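Local coordinates for protein PA0821 (Pseudomonas aeruginosa, PDB 7DRG) that probably acts as the immunity protein (antitoxin) of a type VI secretion system, protecting the bacterium against a putative VRR-NUC nuclease effector, at residues S57-F62 and P95-M100; Q177-H182 and I227-W232; L233-N238 and G267-A272. All blocks are in the same frame, centred on the assembly; numbering follows the deposited sequence.

Contact 1. Residues S57-F62 and P95-M100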
ATOM      1  N   SER B  57     -33.790 -22.387  -6.705  1.00 19.99           N
ATOM      2  CA  SER B  57     -32.401 -22.765  -6.955  1.00 18.48           C
ATOM      3  C   SER B  57     -31.454 -22.046  -6.005  1.00 18.38           C
ATOM      4  O   SER B  57     -30.474 -22.636  -5.536  1.00 19.56           O
ATOM      5  CB  SER B  57     -32.033 -22.492  -8.412  1.00 20.08           C
ATOM      6  OG  SER B  57     -32.630 -23.483  -9.249  1.00 22.57           O
ATOM      7  N   LEU B  58     -31.743 -20.781  -5.689  1.00 19.18           N
ATOM      8  CA  LEU B  58     -30.946 -20.076  -4.691  1.00 16.08           C
ATOM      9  C   LEU B  58     -31.033 -20.766  -3.338  1.00 15.33           C
ATOM     10  O   LEU B  58     -30.046 -20.833  -2.596  1.00 18.79           O
ATOM     11  CB  LEU B  58     -31.424 -18.626  -4.579  1.00 16.30           C
ATOM     12  CG  LEU B  58     -31.043 -17.707  -5.741  1.00 17.58           C
ATOM     13  CD1 LEU B  58     -31.829 -16.398  -5.663  1.00 17.69           C
ATOM     14  CD2 LEU B  58     -29.536 -17.422  -5.718  1.00 19.69           C
ATOM     15  N   CYS B  59     -32.215 -21.284  -2.996  1.00 16.74           N
ATOM     16  CA  CYS B  59     -32.357 -22.000  -1.740  1.00 18.11           C
ATOM     17  C   CYS B  59     -31.588 -23.307  -1.756  1.00 16.66           C
ATOM     18  O   CYS B  59     -31.068 -23.721  -0.713  1.00 19.81           O
ATOM     19  CB  CYS B  59     -33.829 -22.256  -1.443  1.00 17.93           C
ATOM     20  SG  CYS B  59     -34.681 -20.739  -0.973  1.00 22.06           S
ATOM     21  N   GLN B  60     -31.519 -23.977  -2.916  1.00 18.00           N
ATOM     22  CA  GLN B  60     -30.696 -25.177  -3.017  1.00 19.19           C
ATOM     23  C   GLN B  60     -29.218 -24.830  -2.907  1.00 18.03           C
ATOM     24  O   GLN B  60     -28.451 -25.567  -2.274  1.00 19.18           O
ATOM     25  CB  GLN B  60     -31.004 -25.916  -4.324  1.00 18.72           C
ATOM     26  CG  GLN B  60     -30.122 -27.135  -4.603  1.00 23.79           C
ATOM     27  CD  GLN B  60     -30.304 -28.293  -3.632  1.00 30.83           C
ATOM     28  OE1 GLN B  60     -31.363 -28.476  -3.035  1.00 26.42           O
ATOM     29  NE2 GLN B  60     -29.256 -29.100  -3.488  1.00 37.10           N
ATOM     30  N   CYS B  61     -28.808 -23.689  -3.478  1.00 16.14           N
ATOM     31  CA  CYS B  61     -27.444 -23.208  -3.265  1.00 16.49           C
ATOM     32  C   CYS B  61     -27.156 -23.029  -1.781  1.00 17.87           C
ATOM     33  O   CYS B  61     -26.100 -23.447  -1.284  1.00 18.22           O
ATOM     34  CB  CYS B  61     -27.210 -21.890  -3.997  1.00 17.35           C
ATOM     35  SG  CYS B  61     -27.238 -21.959  -5.794  1.00 23.67           S
ATOM     36  N   PHE B  62     -28.084 -22.399  -1.053  1.00 16.36           N
ATOM     37  CA  PHE B  62     -27.847 -22.176   0.365  1.00 17.26           C
ATOM     38  C   PHE B  62     -27.799 -23.487   1.138  1.00 17.40           C
ATOM     39  O   PHE B  62     -26.992 -23.628   2.063  1.00 19.50           O
ATOM     40  CB  PHE B  62     -28.901 -21.237   0.954  1.00 18.32           C
ATOM     41  CG  PHE B  62     -28.620 -20.854   2.380  1.00 16.44           C
ATOM     42  CD1 PHE B  62     -27.471 -20.145   2.695  1.00 20.75           C
ATOM     43  CD2 PHE B  62     -29.482 -21.212   3.403  1.00 23.46           C
ATOM     44  CE1 PHE B  62     -27.182 -19.794   4.001  1.00 22.14           C
ATOM     45  CE2 PHE B  62     -29.196 -20.853   4.719  1.00 24.23           C
ATOM     46  CZ  PHE B  62     -28.046 -20.142   5.010  1.00 21.57           C
ATOM     47  N   PRO B  95     -35.913 -20.578   8.225  1.00 22.71           N
ATOM     48  CA  PRO B  95     -35.306 -21.151   7.020  1.00 21.58           C
ATOM     49  C   PRO B  95     -35.446 -20.204   5.841  1.00 24.40           C
ATOM     50  O   PRO B  95     -36.442 -19.488   5.708  1.00 23.40           O
ATOM     51  CB  PRO B  95     -36.110 -22.438   6.795  1.00 23.97           C
ATOM     52  CG  PRO B  95     -36.558 -22.817   8.156  1.00 22.78           C
ATOM     53  CD  PRO B  95     -36.843 -21.517   8.871  1.00 24.68           C
ATOM     54  N   LEU B  96     -34.426 -20.205   4.982  1.00 22.54           N
ATOM     55  CA  LEU B  96     -34.451 -19.329   3.815  1.00 18.88           C
ATOM     56  C   LEU B  96     -35.685 -19.586   2.956  1.00 23.91           C
ATOM     57  O   LEU B  96     -36.312 -18.638   2.476  1.00 24.27           O
ATOM     58  CB  LEU B  96     -33.162 -19.496   2.999  1.00 20.12           C
ATOM     59  CG  LEU B  96     -33.000 -18.559   1.806  1.00 19.30           C
ATOM     60  CD1 LEU B  96     -33.055 -17.113   2.279  1.00 21.01           C
ATOM     61  CD2 LEU B  96     -31.676 -18.822   1.098  1.00 20.62           C
ATOM     62  N   ARG B  97     -36.075 -20.856   2.782  1.00 23.15           N
ATOM     63  CA  ARG B  97     -37.267 -21.155   1.986  1.00 24.24           C
ATOM     64  C   ARG B  97     -38.526 -20.549   2.595  1.00 30.07           C
ATOM     65  O   ARG B  97     -39.462 -20.195   1.866  1.00 28.31           O
ATOM     66  CB  ARG B  97     -37.441 -22.668   1.838  1.00 25.31           C
ATOM     67  CG  ARG B  97     -36.387 -23.322   0.954  1.00 29.55           C
ATOM     68  CD  ARG B  97     -36.436 -24.849   1.019  1.00 35.02           C
ATOM     69  NE  ARG B  97     -35.183 -25.437   0.548  1.00 32.84           N
ATOM     70  CZ  ARG B  97     -34.921 -25.704  -0.720  1.00 35.51           C
ATOM     71  NH1 ARG B  97     -35.829 -25.439  -1.646  1.00 43.43           N
ATOM     72  NH2 ARG B  97     -33.750 -26.234  -1.043  1.00 27.31           N
ATOM     73  N   GLU B  98     -38.575 -20.429   3.922  1.00 21.82           N
ATOM     74  CA  GLU B  98     -39.747 -19.847   4.561  1.00 24.34           C
ATOM     75  C   GLU B  98     -39.800 -18.341   4.336  1.00 28.26           C
ATOM     76  O   GLU B  98     -40.873 -17.780   4.099  1.00 27.82           O
ATOM     77  CB  GLU B  98     -39.748 -20.186   6.053  1.00 27.32           C
ATOM     78  CG  GLU B  98     -41.003 -19.759   6.814  1.00 35.83           C
ATOM     79  CD  GLU B  98     -42.219 -20.648   6.561  1.00 40.26           C
ATOM     80  OE1 GLU B  98     -42.067 -21.798   6.098  1.00 34.29           O
ATOM     81  OE2 GLU B  98     -43.345 -20.182   6.841  1.00 47.67           O
HETATM   82  N   MSE B  99     -38.652 -17.673   4.389  1.00 24.50           N
HETATM   83  CA  MSE B  99     -38.615 -16.235   4.162  1.00 24.03           C
HETATM   84  C   MSE B  99     -38.918 -15.917   2.699  1.00 28.35           C
HETATM   85  O   MSE B  99     -39.633 -14.957   2.401  1.00 29.56           O
HETATM   86  CB  MSE B  99     -37.262 -15.662   4.586  1.00 23.38           C
HETATM   87  CG  MSE B  99     -37.087 -15.652   6.093  1.00 23.72           C
HETATM   88 SE   MSE B  99     -35.389 -14.858   6.627  1.00 33.79          SE
HETATM   89  CE  MSE B  99     -34.189 -16.298   6.049  1.00 20.94           C
HETATM   90  N   MSE B 100     -38.424 -16.751   1.800  1.00 25.45           N
HETATM   91  CA  MSE B 100     -38.698 -16.500   0.369  1.00 28.75           C
HETATM   92  C   MSE B 100     -40.179 -16.775   0.081  1.00 34.85           C
HETATM   93  O   MSE B 100     -40.731 -16.143  -0.801  1.00 34.93           O
HETATM   94  CB  MSE B 100     -37.825 -17.404  -0.501  1.00 31.39           C
HETATM   95  CG  MSE B 100     -36.357 -17.296  -0.244  1.00 39.37           C
HETATM   96 SE   MSE B 100     -35.451 -17.141  -1.960  0.55 32.95          SE
HETATM   97  CE  MSE B 100     -36.220 -15.433  -2.151  1.00 23.20           C
TER

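Contact 2. Residues Q177-H182 and I227-W232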
ATOM      1  N   GLN B 177     -22.040 -13.738 -15.839  1.00 18.77           N
ATOM      2  CA  GLN B 177     -20.608 -13.577 -15.653  1.00 17.58           C
ATOM      3  C   GLN B 177     -20.307 -13.791 -14.182  1.00 19.20           C
ATOM      4  O   GLN B 177     -21.208 -13.781 -13.338  1.00 16.48           O
ATOM      5  CB  GLN B 177     -20.125 -12.193 -16.097  1.00 17.67           C
ATOM      6  CG  GLN B 177     -20.831 -11.059 -15.368  1.00 19.09           C
ATOM      7  CD  GLN B 177     -20.342  -9.694 -15.799  1.00 22.20           C
ATOM      8  OE1 GLN B 177     -19.153  -9.386 -15.683  1.00 22.15           O
ATOM      9  NE2 GLN B 177     -21.258  -8.859 -16.294  1.00 22.52           N
ATOM     10  N   GLY B 178     -19.033 -13.986 -13.880  1.00 17.33           N
ATOM     11  CA  GLY B 178     -18.666 -14.250 -12.503  1.00 18.00           C
ATOM     12  C   GLY B 178     -17.189 -14.546 -12.380  1.00 15.48           C
ATOM     13  O   GLY B 178     -16.465 -14.658 -13.375  1.00 16.94           O
ATOM     14  N   TYR B 179     -16.755 -14.680 -11.130  1.00 15.38           N
ATOM     15  CA  TYR B 179     -15.350 -14.932 -10.820  1.00 16.56           C
ATOM     16  C   TYR B 179     -15.254 -15.398  -9.377  1.00 15.73           C
ATOM     17  O   TYR B 179     -16.159 -15.169  -8.569  1.00 15.98           O
ATOM     18  CB  TYR B 179     -14.471 -13.684 -11.036  1.00 15.95           C
ATOM     19  CG  TYR B 179     -15.131 -12.412 -10.563  1.00 14.96           C
ATOM     20  CD1 TYR B 179     -15.085 -12.032  -9.225  1.00 17.68           C
ATOM     21  CD2 TYR B 179     -15.828 -11.603 -11.456  1.00 14.54           C
ATOM     22  CE1 TYR B 179     -15.725 -10.872  -8.791  1.00 16.50           C
ATOM     23  CE2 TYR B 179     -16.468 -10.447 -11.033  1.00 17.05           C
ATOM     24  CZ  TYR B 179     -16.411 -10.086  -9.707  1.00 17.86           C
ATOM     25  OH  TYR B 179     -17.056  -8.941  -9.312  1.00 18.23           O
ATOM     26  N   ALA B 180     -14.127 -16.027  -9.054  1.00 15.02           N
ATOM     27  CA  ALA B 180     -13.862 -16.439  -7.683  1.00 13.85           C
ATOM     28  C   ALA B 180     -12.364 -16.415  -7.434  1.00 16.39           C
ATOM     29  O   ALA B 180     -11.568 -16.655  -8.343  1.00 17.66           O
ATOM     30  CB  ALA B 180     -14.397 -17.841  -7.385  1.00 14.25           C
ATOM     31  N   GLY B 181     -11.996 -16.135  -6.191  1.00 15.67           N
ATOM     32  CA  GLY B 181     -10.593 -16.085  -5.809  1.00 14.23           C
ATOM     33  C   GLY B 181     -10.463 -15.334  -4.497  1.00 16.25           C
ATOM     34  O   GLY B 181     -11.429 -15.189  -3.757  1.00 17.16           O
ATOM     35  N   HIS B 182      -9.256 -14.852  -4.234  1.00 14.99           N
ATOM     36  CA  HIS B 182      -9.042 -14.060  -3.027  1.00 15.32           C
ATOM     37  C   HIS B 182      -9.825 -12.753  -3.051  1.00 15.82           C
ATOM     38  O   HIS B 182      -9.895 -12.059  -4.072  1.00 17.22           O
ATOM     39  CB  HIS B 182      -7.557 -13.754  -2.859  1.00 16.18           C
ATOM     40  CG  HIS B 182      -6.728 -14.951  -2.525  1.00 17.78           C
ATOM     41  ND1 HIS B 182      -6.088 -15.699  -3.487  1.00 19.82           N
ATOM     42  CD2 HIS B 182      -6.444 -15.541  -1.340  1.00 21.07           C
ATOM     43  CE1 HIS B 182      -5.431 -16.689  -2.910  1.00 23.59           C
ATOM     44  NE2 HIS B 182      -5.634 -16.620  -1.608  1.00 20.78           N
ATOM     45  N   ILE B 227     -16.720  -8.437 -19.153  1.00 21.39           N
ATOM     46  CA  ILE B 227     -16.430  -8.938 -17.814  1.00 21.28           C
ATOM     47  C   ILE B 227     -15.560  -7.948 -17.052  1.00 22.29           C
ATOM     48  O   ILE B 227     -14.800  -7.165 -17.632  1.00 23.65           O
ATOM     49  CB  ILE B 227     -15.741 -10.322 -17.828  1.00 19.91           C
ATOM     50  CG1 ILE B 227     -14.396 -10.257 -18.559  1.00 24.02           C
ATOM     51  CG2 ILE B 227     -16.660 -11.378 -18.428  1.00 20.54           C
ATOM     52  CD1 ILE B 227     -13.599 -11.538 -18.456  1.00 24.95           C
ATOM     53  N   LYS B 228     -15.673  -8.006 -15.725  1.00 16.88           N
ATOM     54  CA  LYS B 228     -14.889  -7.136 -14.859  1.00 17.83           C
ATOM     55  C   LYS B 228     -13.452  -7.619 -14.734  1.00 20.12           C
ATOM     56  O   LYS B 228     -12.507  -6.827 -14.840  1.00 19.30           O
ATOM     57  CB  LYS B 228     -15.542  -7.070 -13.479  1.00 20.41           C
ATOM     58  CG  LYS B 228     -14.773  -6.251 -12.450  1.00 22.74           C
ATOM     59  CD  LYS B 228     -15.274  -6.621 -11.064  1.00 24.65           C
ATOM     60  CE  LYS B 228     -14.435  -6.006  -9.964  1.00 29.13           C
ATOM     61  NZ  LYS B 228     -14.881  -6.503  -8.628  1.00 27.50           N
ATOM     62  N   THR B 229     -13.266  -8.911 -14.489  1.00 20.50           N
ATOM     63  CA  THR B 229     -11.945  -9.408 -14.143  1.00 20.21           C
ATOM     64  C   THR B 229     -11.912 -10.916 -14.310  1.00 20.51           C
ATOM     65  O   THR B 229     -12.946 -11.592 -14.274  1.00 19.98           O
ATOM     66  CB  THR B 229     -11.567  -9.045 -12.700  1.00 22.07           C
ATOM     67  OG1 THR B 229     -10.220  -9.458 -12.439  1.00 19.48           O
ATOM     68  CG2 THR B 229     -12.494  -9.753 -11.713  1.00 23.83           C
ATOM     69  N   VAL B 230     -10.703 -11.425 -14.497  1.00 20.14           N
ATOM     70  CA  VAL B 230     -10.433 -12.840 -14.311  1.00 19.00           C
ATOM     71  C   VAL B 230      -9.944 -13.045 -12.881  1.00 20.63           C
ATOM     72  O   VAL B 230      -9.497 -12.111 -12.210  1.00 19.44           O
ATOM     73  CB  VAL B 230      -9.406 -13.362 -15.339  1.00 21.26           C
ATOM     74  CG1 VAL B 230      -9.778 -12.907 -16.743  1.00 22.52           C
ATOM     75  CG2 VAL B 230      -7.994 -12.887 -14.979  1.00 19.86           C
ATOM     76  N   SER B 231     -10.047 -14.275 -12.397  1.00 18.22           N
ATOM     77  CA  SER B 231      -9.438 -14.641 -11.123  1.00 18.47           C
ATOM     78  C   SER B 231      -9.162 -16.135 -11.175  1.00 18.92           C
ATOM     79  O   SER B 231      -9.026 -16.704 -12.261  1.00 19.62           O
ATOM     80  CB  SER B 231     -10.332 -14.231  -9.939  1.00 20.05           C
ATOM     81  OG  SER B 231      -9.577 -14.271  -8.735  1.00 19.02           O
ATOM     82  N   TRP B 232      -9.062 -16.774 -10.006  1.00 16.98           N
ATOM     83  CA  TRP B 232      -8.824 -18.217  -9.982  1.00 17.68           C
ATOM     84  C   TRP B 232      -9.898 -18.959 -10.767  1.00 16.26           C
ATOM     85  O   TRP B 232      -9.598 -19.854 -11.567  1.00 18.10           O
ATOM     86  CB  TRP B 232      -8.763 -18.724  -8.538  1.00 18.55           C
ATOM     87  CG  TRP B 232      -8.475 -20.197  -8.453  1.00 17.77           C
ATOM     88  CD1 TRP B 232      -7.484 -20.880  -9.108  1.00 18.61           C
ATOM     89  CD2 TRP B 232      -9.181 -21.171  -7.671  1.00 16.86           C
ATOM     90  NE1 TRP B 232      -7.536 -22.215  -8.784  1.00 19.53           N
ATOM     91  CE2 TRP B 232      -8.565 -22.423  -7.904  1.00 17.79           C
ATOM     92  CE3 TRP B 232     -10.264 -21.106  -6.792  1.00 19.92           C
ATOM     93  CZ2 TRP B 232      -8.997 -23.595  -7.283  1.00 20.18           C
ATOM     94  CZ3 TRP B 232     -10.699 -22.273  -6.182  1.00 20.05           C
ATOM     95  CH2 TRP B 232     -10.076 -23.498  -6.431  1.00 19.99           C
TER
HETATM   96  O   HOH W   1     -16.982 -10.179 -14.426  1.00 21.33           O
HETATM   97  O   HOH W   2     -15.556 -12.511 -15.003  1.00 21.37           O
HETATM   98  O   HOH W   3     -16.641  -8.094  -6.949  1.00 26.19           O
HETATM   99  O   HOH W   4     -10.836 -13.074  -6.669  1.00 21.80           O

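Contact 3. Residues L233-N238 and G267-A272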
ATOM      1  N   LEU B 233     -11.159 -18.596 -10.555  1.00 16.90           N
ATOM      2  CA  LEU B 233     -12.253 -19.088 -11.374  1.00 17.81           C
ATOM      3  C   LEU B 233     -12.843 -17.905 -12.127  1.00 17.08           C
ATOM      4  O   LEU B 233     -12.987 -16.816 -11.563  1.00 17.22           O
ATOM      5  CB  LEU B 233     -13.324 -19.772 -10.525  1.00 17.16           C
ATOM      6  CG  LEU B 233     -12.838 -20.800  -9.502  1.00 18.19           C
ATOM      7  CD1 LEU B 233     -14.022 -21.455  -8.801  1.00 16.72           C
ATOM      8  CD2 LEU B 233     -11.963 -21.864 -10.173  1.00 19.42           C
ATOM      9  N   THR B 234     -13.139 -18.110 -13.405  1.00 17.28           N
ATOM     10  CA  THR B 234     -13.739 -17.092 -14.254  1.00 16.74           C
ATOM     11  C   THR B 234     -14.917 -17.715 -14.982  1.00 18.06           C
ATOM     12  O   THR B 234     -14.761 -18.762 -15.610  1.00 20.23           O
ATOM     13  CB  THR B 234     -12.720 -16.546 -15.255  1.00 18.34           C
ATOM     14  OG1 THR B 234     -11.549 -16.125 -14.541  1.00 18.85           O
ATOM     15  CG2 THR B 234     -13.297 -15.342 -15.995  1.00 22.21           C
ATOM     16  N   LEU B 235     -16.089 -17.083 -14.894  1.00 16.42           N
ATOM     17  CA  LEU B 235     -17.308 -17.610 -15.502  1.00 18.22           C
ATOM     18  C   LEU B 235     -17.709 -16.741 -16.689  1.00 19.39           C
ATOM     19  O   LEU B 235     -17.862 -15.524 -16.548  1.00 22.06           O
ATOM     20  CB  LEU B 235     -18.453 -17.684 -14.482  1.00 17.73           C
ATOM     21  CG  LEU B 235     -19.753 -18.334 -14.985  1.00 19.61           C
ATOM     22  CD1 LEU B 235     -20.474 -18.973 -13.838  1.00 21.21           C
ATOM     23  CD2 LEU B 235     -20.674 -17.308 -15.637  1.00 20.14           C
ATOM     24  N   LEU B 236     -17.915 -17.375 -17.842  1.00 21.31           N
ATOM     25  CA  LEU B 236     -18.422 -16.715 -19.037  1.00 18.13           C
ATOM     26  C   LEU B 236     -19.698 -17.414 -19.475  1.00 23.05           C
ATOM     27  O   LEU B 236     -19.700 -18.637 -19.630  1.00 24.38           O
ATOM     28  CB  LEU B 236     -17.415 -16.777 -20.185  1.00 22.78           C
ATOM     29  CG  LEU B 236     -15.968 -16.364 -19.917  1.00 21.72           C
ATOM     30  CD1 LEU B 236     -15.152 -16.558 -21.182  1.00 25.22           C
ATOM     31  CD2 LEU B 236     -15.882 -14.920 -19.442  1.00 25.11           C
ATOM     32  N   ASN B 237     -20.767 -16.649 -19.690  1.00 22.17           N
ATOM     33  CA  ASN B 237     -21.922 -17.261 -20.334  1.00 21.56           C
ATOM     34  C   ASN B 237     -21.612 -17.481 -21.816  1.00 22.80           C
ATOM     35  O   ASN B 237     -20.577 -17.056 -22.332  1.00 26.34           O
ATOM     36  CB  ASN B 237     -23.190 -16.421 -20.123  1.00 22.29           C
ATOM     37  CG  ASN B 237     -23.157 -15.078 -20.838  1.00 26.04           C
ATOM     38  OD1 ASN B 237     -22.110 -14.606 -21.288  1.00 26.57           O
ATOM     39  ND2 ASN B 237     -24.326 -14.443 -20.929  1.00 26.57           N
ATOM     40  N   ASN B 238     -22.507 -18.197 -22.504  1.00 26.48           N
ATOM     41  CA  ASN B 238     -22.198 -18.567 -23.880  1.00 30.58           C
ATOM     42  C   ASN B 238     -21.992 -17.346 -24.768  1.00 23.76           C
ATOM     43  O   ASN B 238     -21.158 -17.381 -25.678  1.00 28.62           O
ATOM     44  CB  ASN B 238     -23.289 -19.470 -24.452  1.00 25.23           C
ATOM     45  CG  ASN B 238     -23.099 -20.928 -24.059  1.00 33.81           C
ATOM     46  OD1 ASN B 238     -21.999 -21.347 -23.697  1.00 38.43           O
ATOM     47  ND2 ASN B 238     -24.168 -21.711 -24.146  1.00 41.48           N
ATOM     48  N   GLY B 267     -22.656 -22.054 -20.387  1.00 25.26           N
ATOM     49  CA  GLY B 267     -21.450 -21.268 -20.237  1.00 26.49           C
ATOM     50  C   GLY B 267     -20.331 -22.168 -19.774  1.00 27.50           C
ATOM     51  O   GLY B 267     -20.470 -23.394 -19.739  1.00 28.06           O
ATOM     52  N   VAL B 268     -19.216 -21.545 -19.397  1.00 23.38           N
ATOM     53  CA  VAL B 268     -18.046 -22.286 -18.948  1.00 22.52           C
ATOM     54  C   VAL B 268     -17.438 -21.573 -17.747  1.00 20.31           C
ATOM     55  O   VAL B 268     -17.493 -20.344 -17.637  1.00 24.46           O
ATOM     56  CB  VAL B 268     -17.013 -22.453 -20.089  1.00 24.90           C
ATOM     57  CG1 VAL B 268     -16.445 -21.108 -20.522  1.00 27.24           C
ATOM     58  CG2 VAL B 268     -15.903 -23.425 -19.690  1.00 29.48           C
ATOM     59  N   VAL B 269     -16.891 -22.360 -16.823  1.00 19.78           N
ATOM     60  CA  VAL B 269     -16.022 -21.850 -15.768  1.00 19.79           C
ATOM     61  C   VAL B 269     -14.596 -22.265 -16.094  1.00 20.20           C
ATOM     62  O   VAL B 269     -14.327 -23.442 -16.371  1.00 22.06           O
ATOM     63  CB  VAL B 269     -16.429 -22.359 -14.375  1.00 19.38           C
ATOM     64  CG1 VAL B 269     -15.383 -21.915 -13.325  1.00 19.70           C
ATOM     65  CG2 VAL B 269     -17.794 -21.837 -13.998  1.00 20.46           C
ATOM     66  N   ILE B 270     -13.689 -21.300 -16.070  1.00 17.68           N
ATOM     67  CA  ILE B 270     -12.267 -21.531 -16.301  1.00 20.14           C
ATOM     68  C   ILE B 270     -11.566 -21.506 -14.953  1.00 22.90           C
ATOM     69  O   ILE B 270     -11.765 -20.575 -14.167  1.00 21.42           O
ATOM     70  CB  ILE B 270     -11.679 -20.469 -17.243  1.00 23.04           C
ATOM     71  CG1 ILE B 270     -12.477 -20.410 -18.544  1.00 25.99           C
ATOM     72  CG2 ILE B 270     -10.191 -20.743 -17.507  1.00 22.56           C
ATOM     73  CD1 ILE B 270     -12.068 -19.290 -19.465  1.00 30.86           C
ATOM     74  N   GLN B 271     -10.757 -22.527 -14.679  1.00 19.95           N
ATOM     75  CA  GLN B 271      -9.934 -22.583 -13.476  1.00 21.30           C
ATOM     76  C   GLN B 271      -8.501 -22.256 -13.873  1.00 22.69           C
ATOM     77  O   GLN B 271      -7.903 -22.968 -14.686  1.00 21.64           O
ATOM     78  CB  GLN B 271     -10.017 -23.960 -12.812  1.00 20.27           C
ATOM     79  CG  GLN B 271      -9.046 -24.131 -11.639  1.00 21.83           C
ATOM     80  CD  GLN B 271      -9.120 -25.512 -10.999  1.00 19.86           C
ATOM     81  OE1 GLN B 271     -10.080 -26.261 -11.211  1.00 23.61           O
ATOM     82  NE2 GLN B 271      -8.115 -25.848 -10.198  1.00 22.66           N
ATOM     83  N   ALA B 272      -7.959 -21.175 -13.316  1.00 19.22           N
ATOM     84  CA  ALA B 272      -6.617 -20.708 -13.669  1.00 19.95           C
ATOM     85  C   ALA B 272      -5.649 -21.110 -12.563  1.00 21.36           C
ATOM     86  O   ALA B 272      -5.393 -20.345 -11.637  1.00 22.69           O
ATOM     87  CB  ALA B 272      -6.612 -19.196 -13.883  1.00 21.44           C
TER
HETATM   88  O   HOH W   5     -10.002 -18.413 -14.155  1.00 20.32           O

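Contact 1. Residues S57-F62 and P95-M100
Cys59 sits at the middle of this helix-helix contact and touches Leu96, Arg97 and Met100. The segments of helices 52-69 and 96-101 run nearly antiparallel, at 157°, with their axes 10.1 Å apart at closest approach. The nearest CA atoms are those of Cys59 and Arg97.

Cys59 SG is anti to its own carbonyl carbon (chi1 -72°), which turns it toward the other helix. Cys59 SG lies 3.6 Å from Arg97 CG and 3.9 Å from Leu96 CG. The selenium of Met100, a selenomethionine, is 3.8 Å from Cys59 SG. One turn further along, Leu96 CD2 reaches Phe62. Leu96 CD2 is 3.7 Å from Phe62 CB and also meets the ring atoms CG and CD2. The two side chains cross obliquely.

The Arg97 guanidinium lies over Cys59, with Cys59 CB 3.7 Å above the centre of one face. The aliphatic part of Arg97 runs extended from CG to NE, which carries the charged end across to the other helix. There Arg97 NH2 passes 3.7 Å from Gln60 N, a contact of two donors. The Gln60 side chain lies beside that of Arg97, pointing the same way. The charge itself is met by Asp63, which forms a salt bridge to Arg97 NH2 one helical turn beyond Cys59.

The buried side of the pair rests on strands. Phe62 stacks on Tyr113 and also meets Phe127. Leu96 packs on Phe111 and Met100 on Leu109, both of strand 109-114. Helix 161-173 borders helix 52-69 through Phe169 and Arg172, which touch Cys61.

Contact 2. Residues Q177-H182 and I227-W232
Tyr179 OH is gripped by a water 2.5 Å away and by a hydrogen bond with Tyr45 OH, and Lys228 NZ lies close by. The same water accepts a weak bond from Lys228 NZ. Here the loop leading into strand 233-237 passes beside strand 177-180 of an antiparallel sheet. Waters bridge the two segments at several points, one of them between backbone oxygens.

The Lys228 chain is extended beyond CG, and its CD lies 3.4 Å from Tyr179 OH. Its amine forms a salt bridge with Asp209 and a hydrogen bond to Val210 O. These partners would be expected to stabilise its positive charge.

One water donates to Gln177 OE1 and accepts from Lys228 N. Another donates to both Gly178 O and Thr229 O. Gln177 NE2 is bonded to Tyr302 OH.

Thr229 CG2 lies over one face of the Tyr179 ring in a CH-pi contact, 3.9 Å from its centroid and 15° off the normal. With OG1 anti to the backbone N (chi1 -175°) and donating to Val230 O, Thr229 CG2 stands between N and the carbonyl carbon, where it meets the ring. Ser231 OG lies 3.1 Å from Ala180 O, a weak bond whose proton could go to another acceptor.

Contact 3. Residues L233-N238 and G267-A272
Leu233 pairs with Gln271 across two antiparallel strands, and its side chain follows Gln271 side by side. Leu233 CB lies 4.1 Å from Val269 CG1. Leu233 CG is anti to the carbonyl carbon (chi1 -48°), and from it CD2 extends to Gln271. Leu233 CD2 reaches Gln271 CB at 3.9 Å and is nearly as close to its CA and CG. Phe166 of helix 161-173 also packs on Leu233.

On the same face, Leu235 CD1 meets Val269 CG2 at 3.9 Å. Ala170 and Ile167 of that helix touch Leu235 and Val269. The other face carries Thr234, Leu236, Val268 and Ile270, with Leu293 and Leu297 of helix 288-297 against it.

Four backbone hydrogen bonds join the strands in two pairs: Thr234 with Ile270, and Leu236 with Val268. Ile270 N to Thr234 O is 2.8 Å and nearly straight, at 172°. A water lies 2.8 Å from both Ile270 O and Thr234 OG1 and probably bridges them. Thr234 OG1 also takes a hydrogen bond from Ser231 N.

At the far end Gly267 CA lies 4.0 Å from Asn237 CA. Asn237 OD1 accepts from Arg240 N and caps the helix that follows. This is a regular antiparallel strand pair, with hydrogen-bonded and non-hydrogen-bonded pairs in turn, between helices 161-173 and 288-297.

How the contacts relate
From the N terminus, contact 1 comes first. It closes a loop of 32 residues and joins helices 52-69 and 96-101. Contact 2 then closes a loop of 44 residues and brings the chain from strand 177-180 back alongside it. Contact 3 opens directly after, at Leu233, and closes a loop of 28 residues. The three loops follow in series, and none crosses another. Contacts 2 and 3 have centres 9 Å apart and meet in the same sheet, where strand 177-180 pairs with strand 233-237. Contact 1 is separate, its centre 25 Å from either. Helix 161-173 touches both contact 1 and contact 3, which links the two regions.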